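Local coordinates for TetR family transcriptional regulator (Chloroflexus aurantiacus, PDB 3NRG), which probably binds regulatory DNA through a helix-turn-helix domain and controls transcription as a TetR-type regulator, at residues E5-L10 with Y51-D56; Y90-L95 with V202-I207; Y137-V142 with L155-A160. All coordinates share one frame; numbering follows the deposited sequence.

Interaction 1: residues E5-L10 with Y51-D56; sequences ETFFNL and YQYFAD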
loop_
_atom_site.group_PDB
_atom_site.type_symbol
_atom_site.label_atom_id
_atom_site.label_comp_id
_atom_site.label_asym_id
_atom_site.label_seq_id
_atom_site.Cartn_x
_atom_site.Cartn_y
_atom_site.Cartn_z
ATOM N N GLU A 5 -6.016 11.123 23.938
ATOM C CA GLU A 5 -6.441 9.997 24.760
ATOM C C GLU A 5 -7.967 9.857 24.736
ATOM O O GLU A 5 -8.480 8.764 24.952
ATOM C CB GLU A 5 -5.920 10.148 26.195
ATOM C CG GLU A 5 -5.103 8.957 26.666
ATOM C CD GLU A 5 -3.855 8.664 25.857
ATOM O OE1 GLU A 5 -2.863 9.413 26.000
ATOM O OE2 GLU A 5 -3.875 7.698 25.065
ATOM N N THR A 6 -8.684 10.956 24.395
ATOM C CA THR A 6 -10.143 10.960 24.249
ATOM C C THR A 6 -10.546 10.054 23.077
ATOM O O THR A 6 -11.511 9.299 23.188
ATOM C CB THR A 6 -10.659 12.404 24.065
ATOM O OG1 THR A 6 -10.071 13.252 25.056
ATOM C CG2 THR A 6 -12.182 12.497 24.137
ATOM N N PHE A 7 -9.766 10.104 21.970
ATOM C CA PHE A 7 -9.972 9.256 20.790
ATOM C C PHE A 7 -9.743 7.796 21.137
ATOM O O PHE A 7 -10.549 6.945 20.760
ATOM C CB PHE A 7 -9.040 9.690 19.636
ATOM C CG PHE A 7 -9.004 8.736 18.454
ATOM C CD1 PHE A 7 -10.051 8.696 17.536
ATOM C CD2 PHE A 7 -7.914 7.893 18.251
ATOM C CE1 PHE A 7 -10.026 7.799 16.459
ATOM C CE2 PHE A 7 -7.891 6.999 17.173
ATOM C CZ PHE A 7 -8.944 6.961 16.283
ATOM N N PHE A 8 -8.643 7.501 21.862
ATOM C CA PHE A 8 -8.296 6.130 22.244
ATOM C C PHE A 8 -9.233 5.558 23.302
ATOM O O PHE A 8 -9.434 4.344 23.340
ATOM C CB PHE A 8 -6.834 6.041 22.708
ATOM C CG PHE A 8 -5.808 6.336 21.639
ATOM C CD1 PHE A 8 -5.775 5.598 20.459
ATOM C CD2 PHE A 8 -4.820 7.289 21.847
ATOM C CE1 PHE A 8 -4.818 5.863 19.475
ATOM C CE2 PHE A 8 -3.847 7.533 20.873
ATOM C CZ PHE A 8 -3.847 6.813 19.697
ATOM N N ASN A 9 -9.817 6.430 24.159
ATOM C CA ASN A 9 -10.736 5.995 25.217
ATOM C C ASN A 9 -12.197 5.897 24.748
ATOM O O ASN A 9 -13.084 5.618 25.561
ATOM C CB ASN A 9 -10.600 6.870 26.463
ATOM C CG ASN A 9 -9.369 6.561 27.285
ATOM O OD1 ASN A 9 -9.224 5.470 27.859
ATOM N ND2 ASN A 9 -8.477 7.529 27.403
ATOM N N LEU A 10 -12.440 6.073 23.428
ATOM C CA LEU A 10 -13.776 5.934 22.839
ATOM C C LEU A 10 -14.229 4.470 22.882
ATOM O O LEU A 10 -13.399 3.572 22.701
ATOM C CB LEU A 10 -13.765 6.396 21.368
ATOM C CG LEU A 10 -13.846 7.887 21.097
ATOM C CD1 LEU A 10 -13.558 8.174 19.639
ATOM C CD2 LEU A 10 -15.214 8.447 21.476
ATOM N N TYR A 51 -11.601 17.972 16.668
ATOM C CA TYR A 51 -10.420 18.466 17.369
ATOM C C TYR A 51 -10.281 17.934 18.803
ATOM O O TYR A 51 -9.243 18.144 19.443
ATOM C CB TYR A 51 -10.359 19.994 17.305
ATOM C CG TYR A 51 -10.407 20.510 15.883
ATOM C CD1 TYR A 51 -9.276 20.482 15.071
ATOM C CD2 TYR A 51 -11.601 20.965 15.326
ATOM C CE1 TYR A 51 -9.320 20.927 13.752
ATOM C CE2 TYR A 51 -11.658 21.417 14.010
ATOM C CZ TYR A 51 -10.512 21.398 13.225
ATOM O OH TYR A 51 -10.555 21.842 11.925
ATOM N N GLN A 52 -11.288 17.173 19.272
ATOM C CA GLN A 52 -11.233 16.500 20.566
ATOM C C GLN A 52 -10.565 15.126 20.410
ATOM O O GLN A 52 -10.222 14.492 21.408
ATOM C CB GLN A 52 -12.640 16.343 21.153
ATOM C CG GLN A 52 -13.221 17.646 21.683
ATOM C CD GLN A 52 -14.572 17.449 22.323
ATOM O OE1 GLN A 52 -14.778 16.546 23.142
ATOM N NE2 GLN A 52 -15.506 18.326 22.010
ATOM N N TYR A 53 -10.370 14.676 19.143
ATOM C CA TYR A 53 -9.753 13.389 18.829
ATOM C C TYR A 53 -8.377 13.566 18.186
ATOM O O TYR A 53 -7.480 12.758 18.425
ATOM C CB TYR A 53 -10.675 12.554 17.926
ATOM C CG TYR A 53 -12.094 12.463 18.441
ATOM C CD1 TYR A 53 -12.377 11.861 19.664
ATOM C CD2 TYR A 53 -13.160 12.948 17.693
ATOM C CE1 TYR A 53 -13.682 11.782 20.148
ATOM C CE2 TYR A 53 -14.472 12.861 18.158
ATOM C CZ TYR A 53 -14.729 12.274 19.387
ATOM O OH TYR A 53 -16.018 12.190 19.856
ATOM N N PHE A 54 -8.213 14.622 17.368
ATOM C CA PHE A 54 -6.946 14.936 16.696
ATOM C C PHE A 54 -6.685 16.444 16.784
ATOM O O PHE A 54 -7.583 17.232 16.498
ATOM C CB PHE A 54 -6.979 14.480 15.219
ATOM C CG PHE A 54 -7.316 13.019 15.020
ATOM C CD1 PHE A 54 -6.324 12.046 15.068
ATOM C CD2 PHE A 54 -8.628 12.615 14.789
ATOM C CE1 PHE A 54 -6.637 10.697 14.885
ATOM C CE2 PHE A 54 -8.940 11.264 14.616
ATOM C CZ PHE A 54 -7.943 10.316 14.659
ATOM N N ALA A 55 -5.463 16.848 17.196
ATOM C CA ALA A 55 -5.110 18.273 17.329
ATOM C C ALA A 55 -5.342 19.050 16.020
ATOM O O ALA A 55 -5.840 20.178 16.055
ATOM C CB ALA A 55 -3.666 18.419 17.782
ATOM N N ASP A 56 -5.015 18.428 14.870
ATOM C CA ASP A 56 -5.221 19.017 13.543
ATOM C C ASP A 56 -5.368 17.914 12.474
ATOM O O ASP A 56 -5.302 16.729 12.805
ATOM C CB ASP A 56 -4.068 19.999 13.184
ATOM C CG ASP A 56 -2.655 19.421 13.289
ATOM O OD1 ASP A 56 -2.521 18.177 13.380
ATOM O OD2 ASP A 56 -1.688 20.212 13.259
#
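Phe-7 reaches from the short N-terminal helix into the corner formed by Tyr-53 and Phe-54, in the loop at the end of the predicted helix-turn-helix, ahead of helix 57-78. Its CG stands anti to the backbone N (chi1 170°), and the ring presents one face to Phe-54, whose CZ lies 3.7 Å above the centre of that face. The two ring planes are inclined at 47° with centroids 4.8 Å apart, an oblique aromatic pair rather than a stack or a T. Nearer the backbone, Phe-7 CB packs against Tyr-53 CB at 3.7 Å, the two side chains crossing at about a right angle. The Tyr-53 ring lies beside the helix backbone: Thr-6 C and Phe-7 N lie at the ring's edge, and Leu-10 crosses it farther out, with CD1 3.6 Å from Tyr-53 CE1. Thr-6 CB lies 3.4 Å from the carbonyl O of Gln-52, a van der Waals contact; that oxygen accepts a hydrogen bond from Thr-4 OG1. An alanine in place of Phe-7 would lose the ring lying against Phe-54 and would probably loosen the hold of the N-terminal helix on this loop. Beyond the pair, Tyr-63 of helix 57-78 meets the Phe-7 ring edge-to-face, while Arg-15 and Leu-18 of helix 12-28 touch Phe-7 and Leu-22 touches Phe-54, so helix 5-8 packs against helices 12-28 and 57-78 of the probable DNA-binding region.

Interaction 2: residues Y90-L95 with V202-I207; sequences YLRWLL and VIEQVI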
loop_
_atom_site.group_PDB
_atom_site.type_symbol
_atom_site.label_atom_id
_atom_site.label_comp_id
_atom_site.label_asym_id
_atom_site.label_seq_id
_atom_site.Cartn_x
_atom_site.Cartn_y
_atom_site.Cartn_z
ATOM N N TYR A 90 10.855 -15.492 -5.450
ATOM C CA TYR A 90 10.591 -14.646 -4.289
ATOM C C TYR A 90 9.834 -13.383 -4.696
ATOM O O TYR A 90 8.897 -12.987 -4.006
ATOM C CB TYR A 90 11.900 -14.284 -3.556
ATOM C CG TYR A 90 11.724 -13.207 -2.504
ATOM C CD1 TYR A 90 11.038 -13.467 -1.321
ATOM C CD2 TYR A 90 12.224 -11.923 -2.700
ATOM C CE1 TYR A 90 10.831 -12.469 -0.371
ATOM C CE2 TYR A 90 12.034 -10.921 -1.752
ATOM C CZ TYR A 90 11.344 -11.201 -0.585
ATOM O OH TYR A 90 11.157 -10.219 0.346
ATOM N N LEU A 91 10.239 -12.748 -5.821
ATOM C CA LEU A 91 9.589 -11.540 -6.331
ATOM C C LEU A 91 8.125 -11.784 -6.678
ATOM O O LEU A 91 7.289 -10.912 -6.438
ATOM C CB LEU A 91 10.348 -10.967 -7.540
ATOM C CG LEU A 91 11.654 -10.206 -7.229
ATOM C CD1 LEU A 91 12.404 -9.897 -8.489
ATOM C CD2 LEU A 91 11.380 -8.921 -6.467
ATOM N N ARG A 92 7.801 -12.989 -7.193
ATOM C CA ARG A 92 6.418 -13.381 -7.497
ATOM C C ARG A 92 5.606 -13.464 -6.197
ATOM O O ARG A 92 4.463 -13.012 -6.162
ATOM C CB ARG A 92 6.386 -14.730 -8.258
ATOM C CG ARG A 92 5.006 -15.109 -8.809
ATOM C CD ARG A 92 4.217 -15.983 -7.841
ATOM N NE ARG A 92 2.803 -16.069 -8.208
ATOM C CZ ARG A 92 2.278 -17.050 -8.935
ATOM N NH1 ARG A 92 3.046 -18.040 -9.380
ATOM N NH2 ARG A 92 0.983 -17.052 -9.220
ATOM N N TRP A 93 6.206 -14.037 -5.131
ATOM C CA TRP A 93 5.582 -14.125 -3.817
ATOM C C TRP A 93 5.353 -12.714 -3.240
ATOM O O TRP A 93 4.259 -12.421 -2.759
ATOM C CB TRP A 93 6.456 -14.969 -2.861
ATOM C CG TRP A 93 5.923 -15.058 -1.455
ATOM C CD1 TRP A 93 5.073 -16.002 -0.958
ATOM C CD2 TRP A 93 6.228 -14.174 -0.364
ATOM N NE1 TRP A 93 4.817 -15.755 0.372
ATOM C CE2 TRP A 93 5.507 -14.635 0.761
ATOM C CE3 TRP A 93 7.044 -13.034 -0.227
ATOM C CZ2 TRP A 93 5.560 -13.986 2.003
ATOM C CZ3 TRP A 93 7.097 -12.394 1.002
ATOM C CH2 TRP A 93 6.367 -12.872 2.101
ATOM N N LEU A 94 6.380 -11.839 -3.317
ATOM C CA LEU A 94 6.314 -10.469 -2.801
ATOM C C LEU A 94 5.303 -9.608 -3.584
ATOM O O LEU A 94 4.626 -8.757 -2.994
ATOM C CB LEU A 94 7.710 -9.824 -2.826
ATOM C CG LEU A 94 7.863 -8.486 -2.087
ATOM C CD1 LEU A 94 7.697 -8.666 -0.556
ATOM C CD2 LEU A 94 9.205 -7.841 -2.416
ATOM N N LEU A 95 5.199 -9.835 -4.904
ATOM C CA LEU A 95 4.237 -9.131 -5.759
ATOM C C LEU A 95 2.811 -9.556 -5.394
ATOM O O LEU A 95 1.928 -8.707 -5.275
ATOM C CB LEU A 95 4.539 -9.432 -7.245
ATOM C CG LEU A 95 3.768 -8.630 -8.302
ATOM C CD1 LEU A 95 3.852 -7.131 -8.040
ATOM C CD2 LEU A 95 4.287 -8.943 -9.690
ATOM N N VAL A 202 -1.375 -12.998 -15.020
ATOM C CA VAL A 202 -0.793 -11.681 -15.290
ATOM C C VAL A 202 0.449 -11.500 -14.397
ATOM O O VAL A 202 1.516 -11.131 -14.896
ATOM C CB VAL A 202 -1.830 -10.540 -15.092
ATOM C CG1 VAL A 202 -1.175 -9.169 -15.240
ATOM C CG2 VAL A 202 -3.000 -10.687 -16.061
ATOM N N ILE A 203 0.323 -11.832 -13.090
ATOM C CA ILE A 203 1.435 -11.772 -12.138
ATOM C C ILE A 203 2.600 -12.645 -12.621
ATOM O O ILE A 203 3.743 -12.180 -12.625
ATOM C CB ILE A 203 0.960 -12.136 -10.701
ATOM C CG1 ILE A 203 -0.004 -11.047 -10.156
ATOM C CG2 ILE A 203 2.154 -12.341 -9.745
ATOM C CD1 ILE A 203 -0.920 -11.518 -9.030
ATOM N N GLU A 204 2.298 -13.877 -13.115
ATOM C CA GLU A 204 3.312 -14.791 -13.661
ATOM C C GLU A 204 3.935 -14.224 -14.947
ATOM O O GLU A 204 5.156 -14.257 -15.098
ATOM C CB GLU A 204 2.716 -16.184 -13.917
ATOM C CG GLU A 204 2.370 -16.949 -12.648
ATOM C CD GLU A 204 1.705 -18.300 -12.858
ATOM O OE1 GLU A 204 1.420 -18.658 -14.026
ATOM O OE2 GLU A 204 1.458 -18.999 -11.847
ATOM N N GLN A 205 3.094 -13.657 -15.849
ATOM C CA GLN A 205 3.543 -13.006 -17.090
ATOM C C GLN A 205 4.512 -11.853 -16.785
ATOM O O GLN A 205 5.552 -11.746 -17.430
ATOM C CB GLN A 205 2.341 -12.489 -17.889
ATOM C CG GLN A 205 1.779 -13.495 -18.886
ATOM C CD GLN A 205 2.400 -13.369 -20.267
ATOM O OE1 GLN A 205 3.211 -12.478 -20.547
ATOM N NE2 GLN A 205 1.978 -14.222 -21.177
ATOM N N VAL A 206 4.178 -11.015 -15.771
ATOM C CA VAL A 206 5.009 -9.879 -15.342
ATOM C C VAL A 206 6.389 -10.354 -14.874
ATOM O O VAL A 206 7.405 -9.809 -15.311
ATOM C CB VAL A 206 4.293 -9.019 -14.263
ATOM C CG1 VAL A 206 5.282 -8.134 -13.513
ATOM C CG2 VAL A 206 3.183 -8.184 -14.878
ATOM N N ILE A 207 6.423 -11.391 -14.013
ATOM C CA ILE A 207 7.677 -11.964 -13.506
ATOM C C ILE A 207 8.510 -12.583 -14.646
ATOM O O ILE A 207 9.726 -12.381 -14.685
ATOM C CB ILE A 207 7.409 -12.959 -12.327
ATOM C CG1 ILE A 207 6.719 -12.247 -11.121
ATOM C CG2 ILE A 207 8.687 -13.692 -11.890
ATOM C CD1 ILE A 207 7.528 -11.043 -10.453
#
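Arg-92 and Glu-204 form the polar margin of an otherwise apolar contact between two helices. Their side chains run side by side and point the same way, but the guanidinium and carboxylate planes are turned 89° apart, and a single oxygen takes both contacts. Arg-92 NH1 donates to Glu-204 OE2 at 3.1 Å, through the anti lone pair of that oxygen and with an N-H...O angle of 138°; NH2 adds a weak second bond to the same OE2 at 3.3 Å. Neither bond is straight, and OE2 sits somewhat out of the guanidinium plane, while Glu-204 CG lies over one face of the group. Arg-92 NE faces Asp-96 OD2, one turn further along its own helix, in a long, weak ion pair. Two carboxylates near one guanidinium would be expected to keep the arginine charged. A bend at chi2 carries the arginine chain across Ile-203 and Ile-207, with its CB 3.8 Å from Ile-207 CG1.

Beside this margin the contact has no polar side chains. Leu-95 CD2 fits among three residues of the other helix: Ile-207 CD1 at 3.9 Å, and Ile-203 CG2 and Val-206 CG1, each at 4.0 Å. The backbone N-H groups of Leu-95 and Ile-207 are satisfied within their own helices by the carbonyls of Leu-91 and Ile-203. The segment axes approach to 10.0 Å at 138°, a roughly antiparallel packing of helices 87-104 and 196-214 within the all-helical C-terminal domain characteristic of TetR regulators.

Interaction 3: residues Y137-V142 with L155-A160; sequences YFKQLV and LDADTA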
loop_
_atom_site.group_PDB
_atom_site.type_symbol
_atom_site.label_atom_id
_atom_site.label_comp_id
_atom_site.label_asym_id
_atom_site.label_seq_id
_atom_site.Cartn_x
_atom_site.Cartn_y
_atom_site.Cartn_z
ATOM N N TYR A 137 15.103 -1.464 -1.332
ATOM C CA TYR A 137 15.074 -2.915 -1.109
ATOM C C TYR A 137 15.328 -3.688 -2.416
ATOM O O TYR A 137 16.132 -4.623 -2.425
ATOM C CB TYR A 137 13.745 -3.345 -0.453
ATOM C CG TYR A 137 13.671 -4.826 -0.132
ATOM C CD1 TYR A 137 14.476 -5.387 0.859
ATOM C CD2 TYR A 137 12.755 -5.656 -0.775
ATOM C CE1 TYR A 137 14.410 -6.747 1.161
ATOM C CE2 TYR A 137 12.666 -7.014 -0.468
ATOM C CZ TYR A 137 13.507 -7.558 0.492
ATOM O OH TYR A 137 13.423 -8.892 0.799
ATOM N N PHE A 138 14.679 -3.264 -3.530
ATOM C CA PHE A 138 14.876 -3.885 -4.839
ATOM C C PHE A 138 16.311 -3.732 -5.321
ATOM O O PHE A 138 16.874 -4.685 -5.857
ATOM C CB PHE A 138 13.895 -3.319 -5.879
ATOM C CG PHE A 138 12.445 -3.666 -5.630
ATOM C CD1 PHE A 138 12.038 -4.992 -5.516
ATOM C CD2 PHE A 138 11.473 -2.677 -5.611
ATOM C CE1 PHE A 138 10.695 -5.313 -5.308
ATOM C CE2 PHE A 138 10.129 -2.999 -5.400
ATOM C CZ PHE A 138 9.749 -4.314 -5.252
ATOM N N LYS A 139 16.926 -2.549 -5.089
ATOM C CA LYS A 139 18.327 -2.288 -5.461
ATOM C C LYS A 139 19.266 -3.254 -4.727
ATOM O O LYS A 139 20.181 -3.802 -5.339
ATOM C CB LYS A 139 18.705 -0.825 -5.170
ATOM C CG LYS A 139 19.989 -0.376 -5.860
ATOM C CD LYS A 139 20.343 1.058 -5.511
ATOM C CE LYS A 139 21.665 1.462 -6.109
ATOM N NZ LYS A 139 22.016 2.860 -5.765
ATOM N N GLN A 140 18.990 -3.507 -3.432
ATOM C CA GLN A 140 19.757 -4.450 -2.611
ATOM C C GLN A 140 19.642 -5.876 -3.183
ATOM O O GLN A 140 20.654 -6.564 -3.302
ATOM C CB GLN A 140 19.263 -4.405 -1.148
ATOM C CG GLN A 140 20.126 -5.196 -0.161
ATOM C CD GLN A 140 19.514 -5.249 1.232
ATOM O OE1 GLN A 140 18.850 -4.308 1.695
ATOM N NE2 GLN A 140 19.764 -6.338 1.946
ATOM N N LEU A 141 18.411 -6.292 -3.587
ATOM C CA LEU A 141 18.165 -7.626 -4.174
ATOM C C LEU A 141 18.875 -7.796 -5.512
ATOM O O LEU A 141 19.437 -8.862 -5.771
ATOM C CB LEU A 141 16.655 -7.890 -4.354
ATOM C CG LEU A 141 15.804 -8.001 -3.085
ATOM C CD1 LEU A 141 14.350 -8.159 -3.440
ATOM C CD2 LEU A 141 16.239 -9.169 -2.224
ATOM N N VAL A 142 18.841 -6.749 -6.373
ATOM C CA VAL A 142 19.498 -6.782 -7.688
ATOM C C VAL A 142 21.024 -6.834 -7.524
ATOM O O VAL A 142 21.681 -7.624 -8.205
ATOM C CB VAL A 142 19.032 -5.618 -8.617
ATOM C CG1 VAL A 142 19.832 -5.588 -9.914
ATOM C CG2 VAL A 142 17.547 -5.724 -8.916
ATOM N N LEU A 155 24.387 -5.317 -15.778
ATOM C CA LEU A 155 23.115 -4.730 -15.343
ATOM C C LEU A 155 23.306 -3.593 -14.336
ATOM O O LEU A 155 24.068 -3.737 -13.376
ATOM C CB LEU A 155 22.203 -5.827 -14.753
ATOM C CG LEU A 155 20.741 -5.444 -14.458
ATOM C CD1 LEU A 155 19.966 -5.198 -15.732
ATOM C CD2 LEU A 155 20.056 -6.524 -13.653
ATOM N N ASP A 156 22.624 -2.453 -14.568
ATOM C CA ASP A 156 22.650 -1.330 -13.641
ATOM C C ASP A 156 21.587 -1.564 -12.572
ATOM O O ASP A 156 20.399 -1.656 -12.898
ATOM C CB ASP A 156 22.399 -0.008 -14.378
ATOM C CG ASP A 156 22.507 1.210 -13.481
ATOM O OD1 ASP A 156 23.642 1.679 -13.253
ATOM O OD2 ASP A 156 21.456 1.693 -13.009
ATOM N N ALA A 157 22.023 -1.747 -11.304
ATOM C CA ALA A 157 21.134 -2.055 -10.174
ATOM C C ALA A 157 20.062 -0.995 -9.961
ATOM O O ALA A 157 18.906 -1.342 -9.707
ATOM C CB ALA A 157 21.946 -2.245 -8.903
ATOM N N ASP A 158 20.436 0.296 -10.074
ATOM C CA ASP A 158 19.504 1.413 -9.909
ATOM C C ASP A 158 18.377 1.359 -10.965
ATOM O O ASP A 158 17.198 1.512 -10.621
ATOM C CB ASP A 158 20.256 2.750 -9.979
ATOM C CG ASP A 158 19.395 3.951 -9.656
ATOM O OD1 ASP A 158 18.587 4.346 -10.518
ATOM O OD2 ASP A 158 19.568 4.530 -8.562
ATOM N N THR A 159 18.747 1.106 -12.236
ATOM C CA THR A 159 17.807 1.013 -13.354
ATOM C C THR A 159 16.847 -0.177 -13.171
ATOM O O THR A 159 15.637 -0.023 -13.348
ATOM C CB THR A 159 18.582 0.955 -14.688
ATOM O OG1 THR A 159 19.445 2.090 -14.774
ATOM C CG2 THR A 159 17.668 0.922 -15.888
ATOM N N ALA A 160 17.391 -1.359 -12.802
ATOM C CA ALA A 160 16.588 -2.564 -12.562
ATOM C C ALA A 160 15.629 -2.359 -11.374
ATOM O O ALA A 160 14.484 -2.817 -11.429
ATOM C CB ALA A 160 17.496 -3.756 -12.305
#
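Helix 124-147 passes the N-terminal start of helix 157-179, the backbones drawing nearest at Lys-139 and Ala-157, whose CA atoms are 5.5 Å apart. Val-142 is the central apolar side chain. With CG1 anti to the backbone N (chi1 174°), that methyl packs against two alanines, 3.8 Å from Ala-157 CA and 3.8 Å from Ala-160 CB. Its other methyl, CG2, also leans on Ala-160 CB, and Leu-155 CD2 closes in on CG1 at 3.9 Å from just ahead of the helix. The two alanines present only their CB atoms, which lets the backbones approach closely. Lys-139 lies alongside with its chain fully extended; its CG rests 4.1 Å from Ala-157 CB. Farther out, Lys-139 NZ lies 4.1 Å from Asp-158 OD2, beyond salt-bridge distance, so any attraction is probably only a general one between opposite charges. Asp-156 is the N-cap of helix 157-179. The OD2 of this residue accepts from Thr-159 N at 2.9 Å through its anti lone pair, and also from Thr-159 OG1, which meets it from above the carboxylate plane. Around the contact, Leu-164 extends the packing on Val-142 along helix 157-179, and Ala-161 touches Lys-139. Phe-138 meets Phe-168 of helix 157-179 and also Leu-91 and Leu-94 of helix 87-104, so the three helices pack on one another.

Interaction 1 belongs to the DNA-binding end of the chain, its centre about 41 and 43 Å from those of interactions 2 and 3, which lie on the opposite side of the chain's centre. Interaction 2 is the most central, about 16 Å from that centre and with four of seven touching residues buried; interactions 1 and 3 lie farther out, at about 25 and 21 Å. Interaction 2 pairs helices 87-104 and 196-214, interaction 3 helices 124-147 and 157-179, and helices 87-104 and 124-147 meet between them, where Tyr-90 OH and Tyr-137 OH are 2.7 Å apart, probably hydrogen-bonded. Aromatic rings dominate interaction 1, branched aliphatics with a marginal salt bridge interaction 2, and alanines against a valine interaction 3.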